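Local atomic coordinates of U4/U6 snRNA-associated-splicing factor PRP24 (Saccharomyces cerevisiae, PDB entry 5TF6), a protein that binds U6 snRNA and acts as a recycling factor of the spliceosome, the machinery that removes introns from precursor messenger RNA. Residues 4-9 / 50-55; 113-118 / 129-134. All coordinates share one frame; numbering follows the deposited sequence.

How the contacts relate
Running from the N terminus, the chain first passes through 4-9, a short, weakly bonded helix about 6-9, and strand 49-55 of the first RRM sheet returns to it, so contact 1 closes a loop of 40 residues. Contact 2 opens only after that loop is complete: strands 112-116 and 128-133 of the second RRM form a hairpin around the 10 residues between its segments. The two loops are therefore in series and neither nest nor cross. They nevertheless touch in space, with centres 12 Å apart: Arg-52 NE of contact 1 forms a salt bridge of 2.9 Å with Asp-132 OD2 of contact 2, and Phe-50 packs on Leu-113, tying the two RRM sheets together beside the RNA.

Contact 1. Residues 4-9 / 50-55; sequences RNRELT and FARIEF. With K (potassium ion), chain E; nucleotides of chain B.
Thr-9 and Phe-55 make the one backbone bond between 4-9 and 50-55, Phe-55 N donating to Thr-9 O over 2.8 Å at a nearly straight 169°, where the weakly bonded helix meets the strand end. Thr-9 O also lies at the edge of the Phe-55 ring, near its plane.

Farther out, charge carries the contact. Glu-54, its chain extended and CG anti to the backbone N (chi1 -177°), reaches Arg-4, whose NH2 forms a 3.0 Å salt bridge with Glu-54 OE2. The oxygen lies near the guanidinium plane, but the nitrogen stands above the carboxylate plane, and the two planes are 73° apart. Arg-4 NH1 turns to the RNA and donates to OP1 of G23 of chain B at 3.0 Å, so one guanidinium bridges protein carboxylate and phosphate. The other oxygen, Glu-54 OE1, receives two waters: one also bound by Arg-4 NH1, the other by Arg-6 NH1 and Arg-52 NH2.

Arg-6 reads the base. Its NE donates to G23 O6 at 2.9 Å and its NH2 to G23 N7 at 2.8 Å, the paired acceptors of a guanine Hoogsteen edge. Arg-4 NH1 lies over one face of this guanidinium and N7 of G21 of chain B over the opposite one. Asn-5 is the N-cap of the short helix, its OD1 accepting from Glu-7 N and also binding the potassium ion at 2.8 Å; a water on that ion bridges Arg-6 N and G23 O6.

Strand 49-55 runs between strands 10-16 and 35-42 in the first RRM sheet. Arg-52 forms a salt bridge with Asp-132 of strand 128-133 and packs on Ser-114, and Arg-6 touches Arg-116, which sets the contact against the hairpin of the second RRM.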
ATOM      1  N   ARG A   4      -8.894  15.455   8.200  1.00 36.53           N
ATOM      2  CA  ARG A   4      -9.949  14.942   9.080  1.00 36.34           C
ATOM      3  C   ARG A   4      -9.327  14.554  10.407  1.00 35.64           C
ATOM      4  O   ARG A   4      -8.156  14.506  10.537  1.00 38.49           O
ATOM      5  CB  ARG A   4     -10.701  13.771   8.417  1.00 38.36           C
ATOM      6  CG  ARG A   4      -9.857  12.465   8.260  1.00 39.45           C
ATOM      7  CD  ARG A   4     -10.625  11.358   7.545  1.00 38.48           C
ATOM      8  NE  ARG A   4     -11.776  10.899   8.315  1.00 38.54           N
ATOM      9  CZ  ARG A   4     -12.517   9.829   8.030  1.00 39.97           C
ATOM     10  NH1 ARG A   4     -12.271   9.062   6.974  1.00 41.71           N
ATOM     11  NH2 ARG A   4     -13.511   9.497   8.813  1.00 37.28           N
ATOM     12  N   ASN A   5     -10.130  14.363  11.421  1.00 38.55           N
ATOM     13  CA  ASN A   5      -9.638  13.955  12.723  1.00 37.61           C
ATOM     14  C   ASN A   5     -10.611  12.974  13.344  1.00 39.58           C
ATOM     15  O   ASN A   5     -11.689  13.375  13.830  1.00 37.14           O
ATOM     16  CB  ASN A   5      -9.398  15.107  13.651  1.00 36.23           C
ATOM     17  CG  ASN A   5      -8.855  14.654  14.994  1.00 41.05           C
ATOM     18  OD1 ASN A   5      -8.653  13.432  15.264  1.00 44.62           O
ATOM     19  ND2 ASN A   5      -8.599  15.607  15.865  1.00 41.14           N
ATOM     20  N   ARG A   6     -10.264  11.665  13.308  1.00 36.93           N
ATOM     21  CA  ARG A   6     -11.283  10.693  13.655  1.00 35.87           C
ATOM     22  C   ARG A   6     -11.717  10.705  15.096  1.00 35.84           C
ATOM     23  O   ARG A   6     -12.771  10.159  15.447  1.00 38.48           O
ATOM     24  CB  ARG A   6     -10.868   9.323  13.236  1.00 36.13           C
ATOM     25  CG  ARG A   6     -10.696   9.216  11.727  1.00 38.97           C
ATOM     26  CD  ARG A   6      -9.830   8.021  11.450  1.00 39.68           C
ATOM     27  NE  ARG A   6      -9.344   7.947  10.117  1.00 41.24           N
ATOM     28  CZ  ARG A   6      -9.836   7.188   9.142  1.00 39.81           C
ATOM     29  NH1 ARG A   6     -10.908   6.454   9.305  1.00 43.63           N
ATOM     30  NH2 ARG A   6      -9.239   7.202   7.981  1.00 39.23           N
ATOM     31  N   GLU A   7     -10.898  11.253  15.970  1.00 37.75           N
ATOM     32  CA  GLU A   7     -11.242  11.255  17.380  1.00 40.38           C
ATOM     33  C   GLU A   7     -12.466  12.190  17.705  1.00 43.95           C
ATOM     34  O   GLU A   7     -13.010  12.066  18.797  1.00 48.99           O
ATOM     35  CB  GLU A   7     -10.034  11.650  18.208  1.00 42.48           C
ATOM     36  CG  GLU A   7      -9.757  13.130  18.174  1.00 47.45           C
ATOM     37  CD  GLU A   7      -8.479  13.568  18.897  1.00 55.42           C
ATOM     38  OE1 GLU A   7      -7.860  12.728  19.662  1.00 52.09           O
ATOM     39  OE2 GLU A   7      -8.130  14.797  18.686  1.00 53.42           O
ATOM     40  N   LEU A   8     -12.890  13.074  16.778  1.00 39.51           N
ATOM     41  CA  LEU A   8     -14.119  13.858  16.932  1.00 40.86           C
ATOM     42  C   LEU A   8     -15.354  13.107  16.531  1.00 43.10           C
ATOM     43  O   LEU A   8     -16.432  13.398  17.069  1.00 42.87           O
ATOM     44  CB  LEU A   8     -14.089  15.154  16.091  1.00 39.70           C
ATOM     45  CG  LEU A   8     -12.820  15.967  16.271  1.00 39.28           C
ATOM     46  CD1 LEU A   8     -12.709  17.141  15.370  1.00 41.20           C
ATOM     47  CD2 LEU A   8     -12.762  16.422  17.735  1.00 43.19           C
ATOM     48  N   THR A   9     -15.207  12.140  15.609  1.00 43.10           N
ATOM     49  CA  THR A   9     -16.335  11.344  15.110  1.00 42.18           C
ATOM     50  C   THR A   9     -16.475   9.899  15.567  1.00 42.57           C
ATOM     51  O   THR A   9     -17.492   9.256  15.303  1.00 38.90           O
ATOM     52  CB  THR A   9     -16.327  11.331  13.577  1.00 44.76           C
ATOM     53  OG1 THR A   9     -15.016  10.998  13.068  1.00 38.78           O
ATOM     54  CG2 THR A   9     -16.692  12.768  13.072  1.00 47.32           C
ATOM     55  N   PHE A  50     -16.350  -4.946  22.740  1.00 52.92           N
ATOM     56  CA  PHE A  50     -16.002  -3.541  22.502  1.00 47.66           C
ATOM     57  C   PHE A  50     -16.635  -3.222  21.189  1.00 46.99           C
ATOM     58  O   PHE A  50     -16.714  -4.083  20.312  1.00 46.20           O
ATOM     59  CB  PHE A  50     -14.499  -3.323  22.321  1.00 44.42           C
ATOM     60  CG  PHE A  50     -13.706  -3.359  23.587  1.00 44.88           C
ATOM     61  CD1 PHE A  50     -13.678  -2.289  24.418  1.00 48.41           C
ATOM     62  CD2 PHE A  50     -12.974  -4.468  23.922  1.00 48.41           C
ATOM     63  CE1 PHE A  50     -12.913  -2.272  25.565  1.00 47.52           C
ATOM     64  CE2 PHE A  50     -12.238  -4.489  25.078  1.00 50.49           C
ATOM     65  CZ  PHE A  50     -12.184  -3.362  25.893  1.00 48.69           C
ATOM     66  N   ALA A  51     -17.058  -1.979  21.029  1.00 45.61           N
ATOM     67  CA  ALA A  51     -17.414  -1.522  19.720  1.00 45.77           C
ATOM     68  C   ALA A  51     -16.768  -0.150  19.405  1.00 45.56           C
ATOM     69  O   ALA A  51     -16.496   0.662  20.285  1.00 42.37           O
ATOM     70  CB  ALA A  51     -18.895  -1.461  19.589  1.00 45.12           C
ATOM     71  N   ARG A  52     -16.496   0.036  18.127  1.00 44.11           N
ATOM     72  CA  ARG A  52     -15.911   1.232  17.618  1.00 45.37           C
ATOM     73  C   ARG A  52     -16.909   1.724  16.611  1.00 44.94           C
ATOM     74  O   ARG A  52     -17.261   0.963  15.710  1.00 45.41           O
ATOM     75  CB  ARG A  52     -14.596   0.932  16.910  1.00 46.67           C
ATOM     76  CG  ARG A  52     -13.888   2.175  16.354  1.00 44.14           C
ATOM     77  CD  ARG A  52     -12.790   1.780  15.405  1.00 44.16           C
ATOM     78  NE  ARG A  52     -12.121   2.914  14.792  1.00 47.46           N
ATOM     79  CZ  ARG A  52     -12.450   3.464  13.623  1.00 47.35           C
ATOM     80  NH1 ARG A  52     -13.438   2.981  12.914  1.00 48.99           N
ATOM     81  NH2 ARG A  52     -11.749   4.495  13.157  1.00 52.71           N
ATOM     82  N   ILE A  53     -17.395   2.959  16.793  1.00 41.49           N
ATOM     83  CA  ILE A  53     -18.419   3.522  15.905  1.00 41.63           C
ATOM     84  C   ILE A  53     -17.952   4.837  15.352  1.00 39.93           C
ATOM     85  O   ILE A  53     -17.660   5.746  16.112  1.00 40.60           O
ATOM     86  CB  ILE A  53     -19.696   3.791  16.702  1.00 42.69           C
ATOM     87  CG1 ILE A  53     -20.193   2.500  17.371  1.00 43.54           C
ATOM     88  CG2 ILE A  53     -20.809   4.243  15.803  1.00 43.68           C
ATOM     89  CD1 ILE A  53     -21.351   2.731  18.340  1.00 45.92           C
ATOM     90  N   GLU A  54     -17.865   4.919  14.032  1.00 41.66           N
ATOM     91  CA  GLU A  54     -17.630   6.154  13.321  1.00 42.05           C
ATOM     92  C   GLU A  54     -18.934   6.784  12.945  1.00 42.63           C
ATOM     93  O   GLU A  54     -19.645   6.246  12.106  1.00 42.07           O
ATOM     94  CB  GLU A  54     -16.806   5.970  12.056  1.00 44.69           C
ATOM     95  CG  GLU A  54     -16.552   7.349  11.397  1.00 50.31           C
ATOM     96  CD  GLU A  54     -15.868   7.321  10.028  1.00 52.52           C
ATOM     97  OE1 GLU A  54     -15.009   6.465   9.779  1.00 55.80           O
ATOM     98  OE2 GLU A  54     -16.179   8.189   9.181  1.00 56.06           O
ATOM     99  N   PHE A  55     -19.228   7.952  13.523  1.00 43.36           N
ATOM    100  CA  PHE A  55     -20.438   8.720  13.153  1.00 41.84           C
ATOM    101  C   PHE A  55     -20.152   9.633  11.979  1.00 40.21           C
ATOM    102  O   PHE A  55     -19.033  10.011  11.740  1.00 40.59           O
ATOM    103  CB  PHE A  55     -20.927   9.511  14.346  1.00 46.22           C
ATOM    104  CG  PHE A  55     -21.595   8.658  15.356  1.00 48.61           C
ATOM    105  CD1 PHE A  55     -22.928   8.304  15.195  1.00 48.63           C
ATOM    106  CD2 PHE A  55     -20.904   8.169  16.432  1.00 48.47           C
ATOM    107  CE1 PHE A  55     -23.545   7.466  16.105  1.00 49.99           C
ATOM    108  CE2 PHE A  55     -21.535   7.324  17.350  1.00 49.01           C
ATOM    109  CZ  PHE A  55     -22.846   6.977  17.189  1.00 48.28           C
TER
HETATM  110  K     K E 501      -6.124  12.261  14.805  0.58 39.33           K
ATOM    111  P     G B  23     -10.452  10.259   3.461  1.00 42.08           P
ATOM    112  OP1   G B  23     -10.481   9.284   4.592  1.00 36.95           O
ATOM    113  OP2   G B  23     -11.536  11.250   3.353  1.00 42.71           O
ATOM    114  O5'   G B  23      -9.002  10.904   3.540  1.00 39.01           O
ATOM    115  C5'   G B  23      -8.713  12.216   3.026  1.00 38.49           C
ATOM    116  C4'   G B  23      -7.262  12.575   3.251  1.00 36.51           C
ATOM    117  O4'   G B  23      -6.924  12.569   4.664  1.00 35.94           O
ATOM    118  C3'   G B  23      -6.233  11.652   2.634  1.00 38.45           C
ATOM    119  O3'   G B  23      -5.052  12.443   2.501  1.00 37.23           O
ATOM    120  C2'   G B  23      -6.064  10.585   3.724  1.00 38.99           C
ATOM    121  O2'   G B  23      -4.768  10.001   3.715  1.00 40.42           O
ATOM    122  C1'   G B  23      -6.068  11.457   4.975  1.00 38.22           C
ATOM    123  N9    G B  23      -6.516  10.827   6.220  1.00 34.00           N
ATOM    124  C8    G B  23      -7.458   9.844   6.374  1.00 34.38           C
ATOM    125  N7    G B  23      -7.734   9.587   7.629  1.00 32.16           N
ATOM    126  C5    G B  23      -6.972  10.492   8.339  1.00 33.03           C
ATOM    127  C6    G B  23      -6.911  10.742   9.727  1.00 36.05           C
ATOM    128  O6    G B  23      -7.463  10.127  10.657  1.00 35.34           O
ATOM    129  N1    G B  23      -6.062  11.802  10.012  1.00 35.03           N
ATOM    130  C2    G B  23      -5.358  12.521   9.086  1.00 35.99           C
ATOM    131  N2    G B  23      -4.588  13.507   9.572  1.00 38.55           N
ATOM    132  N3    G B  23      -5.435  12.325   7.782  1.00 34.77           N
ATOM    133  C4    G B  23      -6.255  11.304   7.480  1.00 35.39           C
ATOM    134  P     G B  21      -1.277   9.359   3.777  1.00 39.22           P
ATOM    135  OP1   G B  21      -0.535   9.440   2.531  1.00 39.03           O
ATOM    136  OP2   G B  21      -2.258  10.454   4.261  1.00 39.69           O
ATOM    137  O5'   G B  21      -2.044   7.985   3.576  1.00 35.67           O
ATOM    138  C5'   G B  21      -2.748   7.439   4.703  1.00 35.17           C
ATOM    139  C4'   G B  21      -3.677   6.328   4.278  1.00 34.00           C
ATOM    140  O4'   G B  21      -4.164   5.676   5.480  1.00 34.27           O
ATOM    141  C3'   G B  21      -4.937   6.799   3.573  1.00 34.09           C
ATOM    142  O3'   G B  21      -5.530   5.718   2.898  1.00 33.74           O
ATOM    143  C2'   G B  21      -5.834   7.104   4.763  1.00 33.97           C
ATOM    144  O2'   G B  21      -7.192   7.293   4.427  1.00 33.71           O
ATOM    145  C1'   G B  21      -5.559   5.862   5.598  1.00 32.95           C
ATOM    146  N9    G B  21      -5.900   5.909   7.013  1.00 34.67           N
ATOM    147  C8    G B  21      -6.736   5.031   7.654  1.00 34.16           C
ATOM    148  N7    G B  21      -6.863   5.281   8.929  1.00 34.12           N
ATOM    149  C5    G B  21      -6.080   6.401   9.141  1.00 35.07           C
ATOM    150  C6    G B  21      -5.861   7.148  10.318  1.00 37.09           C
ATOM    151  O6    G B  21      -6.303   6.939  11.454  1.00 40.24           O
ATOM    152  N1    G B  21      -4.984   8.204  10.098  1.00 35.68           N
ATOM    153  C2    G B  21      -4.420   8.522   8.892  1.00 36.81           C
ATOM    154  N2    G B  21      -3.627   9.605   8.879  1.00 38.79           N
ATOM    155  N3    G B  21      -4.677   7.878   7.764  1.00 36.33           N
ATOM    156  C4    G B  21      -5.504   6.827   7.963  1.00 36.62           C
TER
HETATM  157  O   HOH W   1     -13.879   6.562   7.218  1.00 49.88           O
HETATM  158  O   HOH W   2      -5.754  13.275  12.539  1.00 51.15           O
HETATM  159  O   HOH W   3     -13.059   6.723  11.666  1.00 43.38           O
HETATM  160  O   HOH W   4      -7.554  10.719  13.211  1.00 37.79           O
HETATM  161  O   HOH W   5      -7.500   9.886  16.385  1.00 56.72           O
HETATM  162  O   HOH W   6      -4.995   9.476  15.104  1.00 53.15           O
HETATM  163  O   HOH W   7      -3.671  12.547  14.061  1.00 54.15           O

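Contact 2. Residues 113-118 / 129-134; sequences LSIRLP and AYIDVT. With nucleotides of chain B.
Arg-116 and Tyr-130 form a hydrogen-bonded antiparallel pair, with Arg-116 N to Tyr-130 O at 2.8 Å and the return bond from Tyr-130 N. The Arg-116 side chain starts with CB against C8 of G21 of chain B. A bend at chi3 (-67°) turns the guanidinium toward the base: CD passes N7, and NE donates to G21 N7 at 2.8 Å along an almost straight line (174°). At the tip, NH2 donates to G21 O6 at 3.0 Å, completing recognition of the guanine Hoogsteen edge, and NH2 also makes a weak bond to Asp-132 OD1. NH1 gives a salt bridge to Asp-132 OD2 at 2.9 Å, whose hydrogen bond is weak, and a bond to Ser-114 OG. Asp-132 also accepts from Thr-86 and pairs with Arg-52, second-shell partners that probably fix the carboxylate on which the arginine rests.

These strands, 112-116 and 128-133, form the beta hairpin at one margin of the second RRM sheet, in the 2-3-1-5-4 order. Leu-113 and Ser-114 both face Asp-132, a classic beta bulge. Behind the RNA-binding face, Ile-115 and Ile-131 lie side by side (CG1 to CG2, 4.2 Å), turned to helix 98-106.

Tyr-130 lays one ring face against G21 in an offset stack, G21 N1 being 3.3 Å above the ring plane, as aromatic residues on RRM sheets commonly do. Its OH donates to N3 of A20 of chain B at 2.8 Å. A leucine in place of Tyr-130 would probably cost G21 its flat stacking surface and leave A20 N3 without this donor. Trp-88 meets the tyrosine ring at about 55°.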
ATOM      1  N   LEU A 113      -9.274  -3.005  17.690  1.00 44.48           N
ATOM      2  CA  LEU A 113     -10.604  -2.681  17.161  1.00 43.27           C
ATOM      3  C   LEU A 113     -10.701  -2.562  15.661  1.00 41.49           C
ATOM      4  O   LEU A 113     -11.737  -2.815  15.102  1.00 40.31           O
ATOM      5  CB  LEU A 113     -11.030  -1.364  17.685  1.00 45.78           C
ATOM      6  CG  LEU A 113     -11.134  -1.255  19.176  1.00 49.40           C
ATOM      7  CD1 LEU A 113     -11.347   0.228  19.554  1.00 50.26           C
ATOM      8  CD2 LEU A 113     -12.319  -2.088  19.565  1.00 49.36           C
ATOM      9  N   SER A 114      -9.657  -2.103  14.995  1.00 40.75           N
ATOM     10  CA  SER A 114      -9.778  -1.775  13.570  1.00 40.06           C
ATOM     11  C   SER A 114      -8.389  -1.768  13.016  1.00 37.69           C
ATOM     12  O   SER A 114      -7.457  -1.316  13.669  1.00 36.08           O
ATOM     13  CB  SER A 114     -10.384  -0.366  13.402  1.00 41.92           C
ATOM     14  OG  SER A 114     -10.441   0.065  12.058  1.00 43.38           O
ATOM     15  N   ILE A 115      -8.234  -2.263  11.813  1.00 35.51           N
ATOM     16  CA  ILE A 115      -6.935  -2.273  11.225  1.00 35.59           C
ATOM     17  C   ILE A 115      -7.098  -1.807   9.805  1.00 34.65           C
ATOM     18  O   ILE A 115      -7.814  -2.391   9.079  1.00 34.20           O
ATOM     19  CB  ILE A 115      -6.378  -3.680  11.235  1.00 36.67           C
ATOM     20  CG1 ILE A 115      -6.149  -4.157  12.656  1.00 37.81           C
ATOM     21  CG2 ILE A 115      -5.040  -3.747  10.526  1.00 38.82           C
ATOM     22  CD1 ILE A 115      -5.910  -5.662  12.699  1.00 40.14           C
ATOM     23  N   ARG A 116      -6.477  -0.702   9.426  1.00 34.09           N
ATOM     24  CA  ARG A 116      -6.881  -0.048   8.172  1.00 35.03           C
ATOM     25  C   ARG A 116      -5.671   0.046   7.289  1.00 34.36           C
ATOM     26  O   ARG A 116      -4.624   0.525   7.707  1.00 35.39           O
ATOM     27  CB  ARG A 116      -7.484   1.360   8.480  1.00 34.59           C
ATOM     28  CG  ARG A 116      -8.701   1.263   9.410  1.00 35.79           C
ATOM     29  CD  ARG A 116      -9.342   2.620   9.696  1.00 37.53           C
ATOM     30  NE  ARG A 116      -8.470   3.519  10.482  1.00 35.59           N
ATOM     31  CZ  ARG A 116      -8.366   3.503  11.813  1.00 38.15           C
ATOM     32  NH1 ARG A 116      -9.067   2.641  12.522  1.00 37.92           N
ATOM     33  NH2 ARG A 116      -7.578   4.376  12.450  1.00 39.51           N
ATOM     34  N   LEU A 117      -5.858  -0.319   6.045  1.00 35.70           N
ATOM     35  CA  LEU A 117      -4.789  -0.459   5.096  1.00 37.59           C
ATOM     36  C   LEU A 117      -5.133   0.457   3.969  1.00 37.71           C
ATOM     37  O   LEU A 117      -6.303   0.753   3.773  1.00 40.28           O
ATOM     38  CB  LEU A 117      -4.767  -1.890   4.564  1.00 39.96           C
ATOM     39  CG  LEU A 117      -4.313  -3.016   5.537  1.00 45.07           C
ATOM     40  CD1 LEU A 117      -4.543  -4.401   4.895  1.00 49.70           C
ATOM     41  CD2 LEU A 117      -2.845  -2.924   5.823  1.00 47.92           C
ATOM     42  N   PRO A 118      -4.134   0.925   3.224  1.00 35.31           N
ATOM     43  CA  PRO A 118      -4.286   1.885   2.171  1.00 35.79           C
ATOM     44  C   PRO A 118      -4.602   1.267   0.820  1.00 35.49           C
ATOM     45  O   PRO A 118      -4.151   0.207   0.526  1.00 36.76           O
ATOM     46  CB  PRO A 118      -2.920   2.537   2.129  1.00 35.94           C
ATOM     47  CG  PRO A 118      -1.987   1.376   2.454  1.00 38.19           C
ATOM     48  CD  PRO A 118      -2.732   0.665   3.537  1.00 37.06           C
ATOM     49  N   ALA A 129      -0.067   0.556   7.997  1.00 33.15           N
ATOM     50  CA  ALA A 129      -1.404   0.322   8.539  1.00 33.55           C
ATOM     51  C   ALA A 129      -1.622   1.173   9.734  1.00 35.00           C
ATOM     52  O   ALA A 129      -0.639   1.528  10.414  1.00 36.56           O
ATOM     53  CB  ALA A 129      -1.582  -1.108   8.934  1.00 33.62           C
ATOM     54  N   TYR A 130      -2.894   1.545   9.944  1.00 35.32           N
ATOM     55  CA  TYR A 130      -3.323   2.182  11.186  1.00 35.10           C
ATOM     56  C   TYR A 130      -4.112   1.195  11.969  1.00 34.29           C
ATOM     57  O   TYR A 130      -4.854   0.442  11.408  1.00 32.66           O
ATOM     58  CB  TYR A 130      -4.223   3.397  10.885  1.00 34.87           C
ATOM     59  CG  TYR A 130      -3.419   4.519  10.291  1.00 33.68           C
ATOM     60  CD1 TYR A 130      -3.218   4.603   8.917  1.00 35.72           C
ATOM     61  CD2 TYR A 130      -2.863   5.476  11.083  1.00 34.70           C
ATOM     62  CE1 TYR A 130      -2.473   5.618   8.324  1.00 33.89           C
ATOM     63  CE2 TYR A 130      -2.144   6.532  10.507  1.00 37.04           C
ATOM     64  CZ  TYR A 130      -1.960   6.580   9.137  1.00 35.29           C
ATOM     65  OH  TYR A 130      -1.185   7.557   8.625  1.00 35.44           O
ATOM     66  N   ILE A 131      -3.972   1.249  13.278  1.00 34.64           N
ATOM     67  CA  ILE A 131      -4.571   0.259  14.105  1.00 36.35           C
ATOM     68  C   ILE A 131      -5.084   0.929  15.333  1.00 37.12           C
ATOM     69  O   ILE A 131      -4.360   1.629  16.012  1.00 37.94           O
ATOM     70  CB  ILE A 131      -3.513  -0.730  14.583  1.00 39.02           C
ATOM     71  CG1 ILE A 131      -2.827  -1.383  13.389  1.00 41.80           C
ATOM     72  CG2 ILE A 131      -4.138  -1.802  15.464  1.00 41.57           C
ATOM     73  CD1 ILE A 131      -1.510  -1.988  13.731  1.00 43.54           C
ATOM     74  N   ASP A 132      -6.353   0.750  15.603  1.00 37.54           N
ATOM     75  CA  ASP A 132      -6.915   1.292  16.806  1.00 39.80           C
ATOM     76  C   ASP A 132      -7.024   0.196  17.860  1.00 40.81           C
ATOM     77  O   ASP A 132      -7.496  -0.886  17.559  1.00 40.54           O
ATOM     78  CB  ASP A 132      -8.302   1.864  16.528  1.00 40.31           C
ATOM     79  CG  ASP A 132      -8.264   3.192  15.764  1.00 43.64           C
ATOM     80  OD1 ASP A 132      -7.206   3.858  15.686  1.00 46.98           O
ATOM     81  OD2 ASP A 132      -9.331   3.549  15.247  1.00 43.70           O
ATOM     82  N   VAL A 133      -6.584   0.520  19.073  1.00 39.36           N
ATOM     83  CA  VAL A 133      -6.648  -0.346  20.211  1.00 40.34           C
ATOM     84  C   VAL A 133      -7.634   0.301  21.192  1.00 43.21           C
ATOM     85  O   VAL A 133      -8.260   1.310  20.852  1.00 44.96           O
ATOM     86  CB  VAL A 133      -5.254  -0.602  20.799  1.00 38.53           C
ATOM     87  CG1 VAL A 133      -4.405  -1.316  19.762  1.00 39.30           C
ATOM     88  CG2 VAL A 133      -4.544   0.679  21.182  1.00 40.42           C
ATOM     89  N   THR A 134      -7.812  -0.275  22.374  1.00 41.86           N
ATOM     90  CA  THR A 134      -8.853   0.181  23.277  1.00 44.04           C
ATOM     91  C   THR A 134      -8.440   1.124  24.373  1.00 43.87           C
ATOM     92  O   THR A 134      -9.284   1.545  25.160  1.00 49.74           O
ATOM     93  CB  THR A 134      -9.490  -1.014  23.996  1.00 45.09           C
ATOM     94  OG1 THR A 134      -8.525  -1.636  24.850  1.00 43.65           O
ATOM     95  CG2 THR A 134      -9.968  -2.009  22.971  1.00 45.61           C
TER
ATOM     96  P     G B  21      -1.277   9.359   3.777  1.00 39.22           P
ATOM     97  OP1   G B  21      -0.535   9.440   2.531  1.00 39.03           O
ATOM     98  OP2   G B  21      -2.258  10.454   4.261  1.00 39.69           O
ATOM     99  O5'   G B  21      -2.044   7.985   3.576  1.00 35.67           O
ATOM    100  C5'   G B  21      -2.748   7.439   4.703  1.00 35.17           C
ATOM    101  C4'   G B  21      -3.677   6.328   4.278  1.00 34.00           C
ATOM    102  O4'   G B  21      -4.164   5.676   5.480  1.00 34.27           O
ATOM    103  C3'   G B  21      -4.937   6.799   3.573  1.00 34.09           C
ATOM    104  O3'   G B  21      -5.530   5.718   2.898  1.00 33.74           O
ATOM    105  C2'   G B  21      -5.834   7.104   4.763  1.00 33.97           C
ATOM    106  O2'   G B  21      -7.192   7.293   4.427  1.00 33.71           O
ATOM    107  C1'   G B  21      -5.559   5.862   5.598  1.00 32.95           C
ATOM    108  N9    G B  21      -5.900   5.909   7.013  1.00 34.67           N
ATOM    109  C8    G B  21      -6.736   5.031   7.654  1.00 34.16           C
ATOM    110  N7    G B  21      -6.863   5.281   8.929  1.00 34.12           N
ATOM    111  C5    G B  21      -6.080   6.401   9.141  1.00 35.07           C
ATOM    112  C6    G B  21      -5.861   7.148  10.318  1.00 37.09           C
ATOM    113  O6    G B  21      -6.303   6.939  11.454  1.00 40.24           O
ATOM    114  N1    G B  21      -4.984   8.204  10.098  1.00 35.68           N
ATOM    115  C2    G B  21      -4.420   8.522   8.892  1.00 36.81           C
ATOM    116  N2    G B  21      -3.627   9.605   8.879  1.00 38.79           N
ATOM    117  N3    G B  21      -4.677   7.878   7.764  1.00 36.33           N
ATOM    118  C4    G B  21      -5.504   6.827   7.963  1.00 36.62           C
ATOM    119  P     A B  20       5.249   7.844   3.791  1.00 38.73           P
ATOM    120  OP1   A B  20       5.213   7.299   2.421  1.00 37.44           O
ATOM    121  OP2   A B  20       6.132   9.005   4.014  1.00 36.67           O
ATOM    122  O5'   A B  20       3.799   8.030   4.393  1.00 35.72           O
ATOM    123  C5'   A B  20       2.712   7.255   3.940  1.00 36.22           C
ATOM    124  C4'   A B  20       1.569   7.507   4.865  1.00 35.79           C
ATOM    125  O4'   A B  20       1.980   7.206   6.245  1.00 34.42           O
ATOM    126  C3'   A B  20       1.135   8.979   4.841  1.00 34.93           C
ATOM    127  O3'   A B  20      -0.286   9.038   5.003  1.00 36.16           O
ATOM    128  C2'   A B  20       1.803   9.538   6.091  1.00 34.77           C
ATOM    129  O2'   A B  20       1.052  10.638   6.538  1.00 34.07           O
ATOM    130  C1'   A B  20       1.717   8.334   7.045  1.00 35.08           C
ATOM    131  N9    A B  20       2.650   8.367   8.162  1.00 32.96           N
ATOM    132  C8    A B  20       4.015   8.388   8.114  1.00 33.15           C
ATOM    133  N7    A B  20       4.586   8.478   9.295  1.00 34.85           N
ATOM    134  C5    A B  20       3.517   8.507  10.179  1.00 34.63           C
ATOM    135  C6    A B  20       3.449   8.615  11.586  1.00 35.64           C
ATOM    136  N6    A B  20       4.518   8.651  12.372  1.00 35.00           N
ATOM    137  N1    A B  20       2.221   8.699  12.158  1.00 35.21           N
ATOM    138  C2    A B  20       1.148   8.633  11.368  1.00 34.99           C
ATOM    139  N3    A B  20       1.085   8.522  10.032  1.00 37.45           N
ATOM    140  C4    A B  20       2.319   8.479   9.494  1.00 34.38           C
TER